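Local coordinates for malonyl acyl carrier protein transacylase (Streptococcus pneumoniae, PDB 3IM8) that probably transfers the malonyl group from malonyl-CoA to holo-acyl carrier protein, the step that supplies malonyl units for fatty acid synthesis, at residues F219-E231 against M235-Q247. Sequence-based numbering, arbitrary orientation.
Sequences FSDFTCPLVGNTE and MQKEDIAQLLTRQ
L226 and M235 join the loop 219-231 to the start of the segment carrying helix 240-247, in the acyl transferase fold of the FabD family. M235 N donates to L226 O at 2.7 Å, with an N-H...O angle of 165°. A water closes the second link: it accepts from L226 N and donates to M235 O. The same water sits over one face of the F222 ring, while K237 N meets that ring at its edge. M235 has CG anti to its N (chi1 -170°), and the chain then bends at chi3. Its CE thus reaches L226 CD2 and G228 CA. K237 runs fully extended past S220 O, and its NZ forms a salt bridge with D221 OD2 at 2.9 Å. NZ comes from above the carboxylate plane. At the other end, R246 NH2 makes a long salt bridge with E231 OE1 (3.7 Å), while R246 NH1 pairs with E250. T230 CG2 lies over the guanidinium face. Q247 is buried beside T230 and N229, close to the predicted active site. Its NE2 donates to S90 O, its OE1 accepts from R115, and its backbone O accepts from H199 ND1. N229 N is held by E93. On the apolar side, I240 CG2 makes a CH-pi contact with F219, 3.6 Å from the ring centroid and 9° off the normal.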
# COMPACT_ATOMS: atom_id res chain seq x y z
N PHE A 219 -11.78 0.84 -16.47
CA PHE A 219 -11.47 -0.40 -15.77
C PHE A 219 -12.14 -1.59 -16.48
O PHE A 219 -13.12 -1.35 -17.21
CB PHE A 219 -11.82 -0.28 -14.27
CG PHE A 219 -10.99 0.77 -13.54
CD1 PHE A 219 -11.49 2.04 -13.34
CD2 PHE A 219 -9.71 0.48 -13.10
CE1 PHE A 219 -10.75 3.00 -12.68
CE2 PHE A 219 -8.94 1.44 -12.44
CZ PHE A 219 -9.47 2.71 -12.25
N SER A 220 -11.59 -2.81 -16.31
CA SER A 220 -12.11 -4.08 -16.90
C SER A 220 -12.71 -4.95 -15.82
O SER A 220 -12.69 -4.59 -14.64
CB SER A 220 -10.99 -4.92 -17.55
OG SER A 220 -10.50 -4.37 -18.77
N ASP A 221 -13.22 -6.11 -16.23
CA ASP A 221 -13.74 -7.11 -15.31
C ASP A 221 -12.62 -7.66 -14.40
O ASP A 221 -11.50 -7.87 -14.89
CB ASP A 221 -14.31 -8.29 -16.13
CG ASP A 221 -15.74 -8.03 -16.65
OD1 ASP A 221 -16.24 -8.85 -17.48
OD2 ASP A 221 -16.36 -7.04 -16.20
N PHE A 222 -12.92 -7.91 -13.13
CA PHE A 222 -11.99 -8.60 -12.20
C PHE A 222 -11.78 -10.05 -12.63
O PHE A 222 -12.75 -10.77 -12.83
CB PHE A 222 -12.50 -8.57 -10.75
CG PHE A 222 -12.29 -7.22 -10.03
CD1 PHE A 222 -13.34 -6.32 -9.88
CD2 PHE A 222 -11.03 -6.87 -9.51
CE1 PHE A 222 -13.15 -5.10 -9.21
CE2 PHE A 222 -10.83 -5.65 -8.83
CZ PHE A 222 -11.86 -4.76 -8.69
N THR A 223 -10.54 -10.49 -12.74
CA THR A 223 -10.29 -11.88 -13.03
C THR A 223 -10.06 -12.61 -11.72
O THR A 223 -10.13 -13.83 -11.65
CB THR A 223 -9.21 -12.06 -14.11
OG1 THR A 223 -7.98 -11.44 -13.71
CG2 THR A 223 -9.70 -11.38 -15.42
N CYS A 224 -9.85 -11.86 -10.65
CA CYS A 224 -9.84 -12.46 -9.35
C CYS A 224 -10.23 -11.42 -8.28
O CYS A 224 -10.07 -10.21 -8.51
CB CYS A 224 -8.49 -13.12 -9.11
SG CYS A 224 -7.40 -12.10 -8.16
N PRO A 225 -10.80 -11.88 -7.15
CA PRO A 225 -11.35 -10.97 -6.19
C PRO A 225 -10.23 -10.15 -5.53
O PRO A 225 -9.15 -10.70 -5.26
CB PRO A 225 -12.05 -11.87 -5.16
CG PRO A 225 -12.22 -13.24 -5.88
CD PRO A 225 -11.07 -13.30 -6.85
N LEU A 226 -10.50 -8.86 -5.33
CA LEU A 226 -9.59 -7.91 -4.64
C LEU A 226 -10.30 -7.37 -3.39
O LEU A 226 -11.44 -6.93 -3.49
CB LEU A 226 -9.20 -6.76 -5.57
CG LEU A 226 -8.35 -5.62 -4.96
CD1 LEU A 226 -7.51 -5.02 -6.01
CD2 LEU A 226 -9.20 -4.49 -4.37
N VAL A 227 -9.65 -7.43 -2.23
CA VAL A 227 -10.17 -6.85 -0.99
C VAL A 227 -9.67 -5.41 -0.84
O VAL A 227 -8.46 -5.17 -0.69
CB VAL A 227 -9.79 -7.73 0.23
CG1 VAL A 227 -10.37 -7.17 1.50
CG2 VAL A 227 -10.31 -9.17 0.01
N GLY A 228 -10.58 -4.44 -0.93
CA GLY A 228 -10.15 -3.04 -0.91
C GLY A 228 -9.80 -2.49 0.45
O GLY A 228 -10.34 -2.89 1.47
N ASN A 229 -8.88 -1.53 0.47
CA ASN A 229 -8.38 -0.90 1.69
C ASN A 229 -9.46 -0.15 2.48
O ASN A 229 -9.50 -0.19 3.73
CB ASN A 229 -7.27 0.11 1.30
CG ASN A 229 -5.93 -0.55 0.97
OD1 ASN A 229 -5.69 -1.78 1.16
ND2 ASN A 229 -5.04 0.26 0.49
N THR A 230 -10.33 0.52 1.73
CA THR A 230 -11.26 1.50 2.32
C THR A 230 -12.40 0.78 3.04
O THR A 230 -12.61 1.01 4.27
CB THR A 230 -11.76 2.51 1.24
OG1 THR A 230 -10.64 3.07 0.56
CG2 THR A 230 -12.60 3.58 1.87
N GLU A 231 -13.05 -0.14 2.32
CA GLU A 231 -14.23 -0.82 2.86
C GLU A 231 -13.90 -2.16 3.49
O GLU A 231 -14.76 -2.75 4.13
CB GLU A 231 -15.26 -1.04 1.76
CG GLU A 231 -15.75 0.24 1.07
CD GLU A 231 -16.84 0.98 1.86
OE1 GLU A 231 -16.58 1.60 2.93
OE2 GLU A 231 -17.99 0.97 1.36
N MET A 235 -13.89 -5.78 -3.80
CA MET A 235 -14.26 -4.65 -4.64
C MET A 235 -15.05 -5.05 -5.90
O MET A 235 -14.78 -6.08 -6.51
CB MET A 235 -12.98 -3.87 -4.98
CG MET A 235 -13.25 -2.52 -5.66
SD MET A 235 -11.72 -1.65 -5.97
CE MET A 235 -11.30 -1.10 -4.38
N GLN A 236 -16.03 -4.22 -6.26
CA GLN A 236 -16.91 -4.39 -7.43
C GLN A 236 -16.51 -3.40 -8.47
O GLN A 236 -16.11 -2.31 -8.14
CB GLN A 236 -18.41 -4.21 -7.08
CG GLN A 236 -18.92 -4.95 -5.81
CD GLN A 236 -18.88 -6.47 -5.98
OE1 GLN A 236 -19.56 -7.01 -6.86
NE2 GLN A 236 -18.06 -7.16 -5.17
N LYS A 237 -16.61 -3.81 -9.75
CA LYS A 237 -16.04 -3.06 -10.87
C LYS A 237 -16.61 -1.66 -10.95
O LYS A 237 -15.88 -0.70 -11.25
CB LYS A 237 -16.26 -3.82 -12.20
CG LYS A 237 -15.88 -3.09 -13.49
CD LYS A 237 -16.09 -4.02 -14.69
CE LYS A 237 -15.90 -3.35 -16.04
NZ LYS A 237 -16.10 -4.36 -17.17
N GLU A 238 -17.91 -1.54 -10.66
CA GLU A 238 -18.62 -0.29 -10.87
C GLU A 238 -18.24 0.74 -9.80
O GLU A 238 -18.60 1.89 -9.89
CB GLU A 238 -20.14 -0.57 -10.89
CG GLU A 238 -20.73 -1.13 -9.57
CD GLU A 238 -20.76 -2.68 -9.47
OE1 GLU A 238 -21.29 -3.17 -8.44
OE2 GLU A 238 -20.28 -3.42 -10.38
N ASP A 239 -17.52 0.29 -8.76
CA ASP A 239 -17.13 1.13 -7.62
C ASP A 239 -15.68 1.53 -7.59
O ASP A 239 -15.32 2.40 -6.82
CB ASP A 239 -17.35 0.42 -6.27
CG ASP A 239 -18.83 0.15 -5.96
OD1 ASP A 239 -19.70 0.95 -6.32
OD2 ASP A 239 -19.08 -0.89 -5.32
N ILE A 240 -14.81 0.84 -8.32
CA ILE A 240 -13.35 1.14 -8.27
C ILE A 240 -12.98 2.66 -8.13
O ILE A 240 -12.28 3.04 -7.19
CB ILE A 240 -12.60 0.49 -9.46
CG1 ILE A 240 -12.82 -1.03 -9.49
CG2 ILE A 240 -11.07 0.84 -9.46
CD1 ILE A 240 -12.62 -1.61 -10.87
N ALA A 241 -13.39 3.52 -9.06
CA ALA A 241 -12.89 4.92 -9.05
C ALA A 241 -13.36 5.70 -7.84
O ALA A 241 -12.59 6.48 -7.26
CB ALA A 241 -13.34 5.59 -10.24
N GLN A 242 -14.62 5.46 -7.45
CA GLN A 242 -15.20 6.08 -6.27
C GLN A 242 -14.38 5.66 -5.04
O GLN A 242 -14.12 6.45 -4.14
CB GLN A 242 -16.66 5.62 -6.07
CG GLN A 242 -17.55 6.59 -5.28
CD GLN A 242 -17.81 6.23 -3.78
OE1 GLN A 242 -17.65 5.07 -3.34
NE2 GLN A 242 -18.25 7.25 -2.99
N LEU A 243 -13.98 4.38 -5.02
CA LEU A 243 -13.26 3.84 -3.88
C LEU A 243 -11.79 4.34 -3.86
O LEU A 243 -11.25 4.63 -2.80
CB LEU A 243 -13.36 2.31 -3.85
CG LEU A 243 -14.72 1.72 -3.41
CD1 LEU A 243 -14.87 0.19 -3.70
CD2 LEU A 243 -15.05 1.98 -1.95
N LEU A 244 -11.16 4.43 -5.03
CA LEU A 244 -9.79 4.91 -5.10
C LEU A 244 -9.73 6.41 -4.77
O LEU A 244 -8.80 6.89 -4.13
CB LEU A 244 -9.18 4.61 -6.46
CG LEU A 244 -8.99 3.11 -6.67
CD1 LEU A 244 -8.63 2.92 -8.08
CD2 LEU A 244 -7.95 2.49 -5.71
N THR A 245 -10.76 7.12 -5.21
CA THR A 245 -10.96 8.49 -4.81
C THR A 245 -10.95 8.67 -3.31
O THR A 245 -10.23 9.49 -2.82
CB THR A 245 -12.23 9.04 -5.44
OG1 THR A 245 -11.99 9.19 -6.83
CG2 THR A 245 -12.59 10.40 -4.81
N ARG A 246 -11.74 7.87 -2.57
CA ARG A 246 -11.78 7.95 -1.09
C ARG A 246 -10.54 7.38 -0.40
O ARG A 246 -10.15 7.85 0.67
CB ARG A 246 -13.05 7.32 -0.54
CG ARG A 246 -14.32 8.09 -1.00
CD ARG A 246 -15.53 7.74 -0.16
NE ARG A 246 -15.92 6.35 -0.36
CZ ARG A 246 -16.01 5.42 0.60
NH1 ARG A 246 -15.72 5.67 1.86
NH2 ARG A 246 -16.40 4.21 0.28
N GLN A 247 -9.95 6.35 -1.01
CA GLN A 247 -8.81 5.67 -0.40
C GLN A 247 -7.71 6.61 0.11
O GLN A 247 -7.16 6.35 1.19
CB GLN A 247 -8.21 4.62 -1.34
CG GLN A 247 -7.13 3.75 -0.74
CD GLN A 247 -5.95 3.57 -1.74
OE1 GLN A 247 -5.54 4.52 -2.42
NE2 GLN A 247 -5.43 2.35 -1.82
O HOH W 1 -12.75 -7.50 -6.82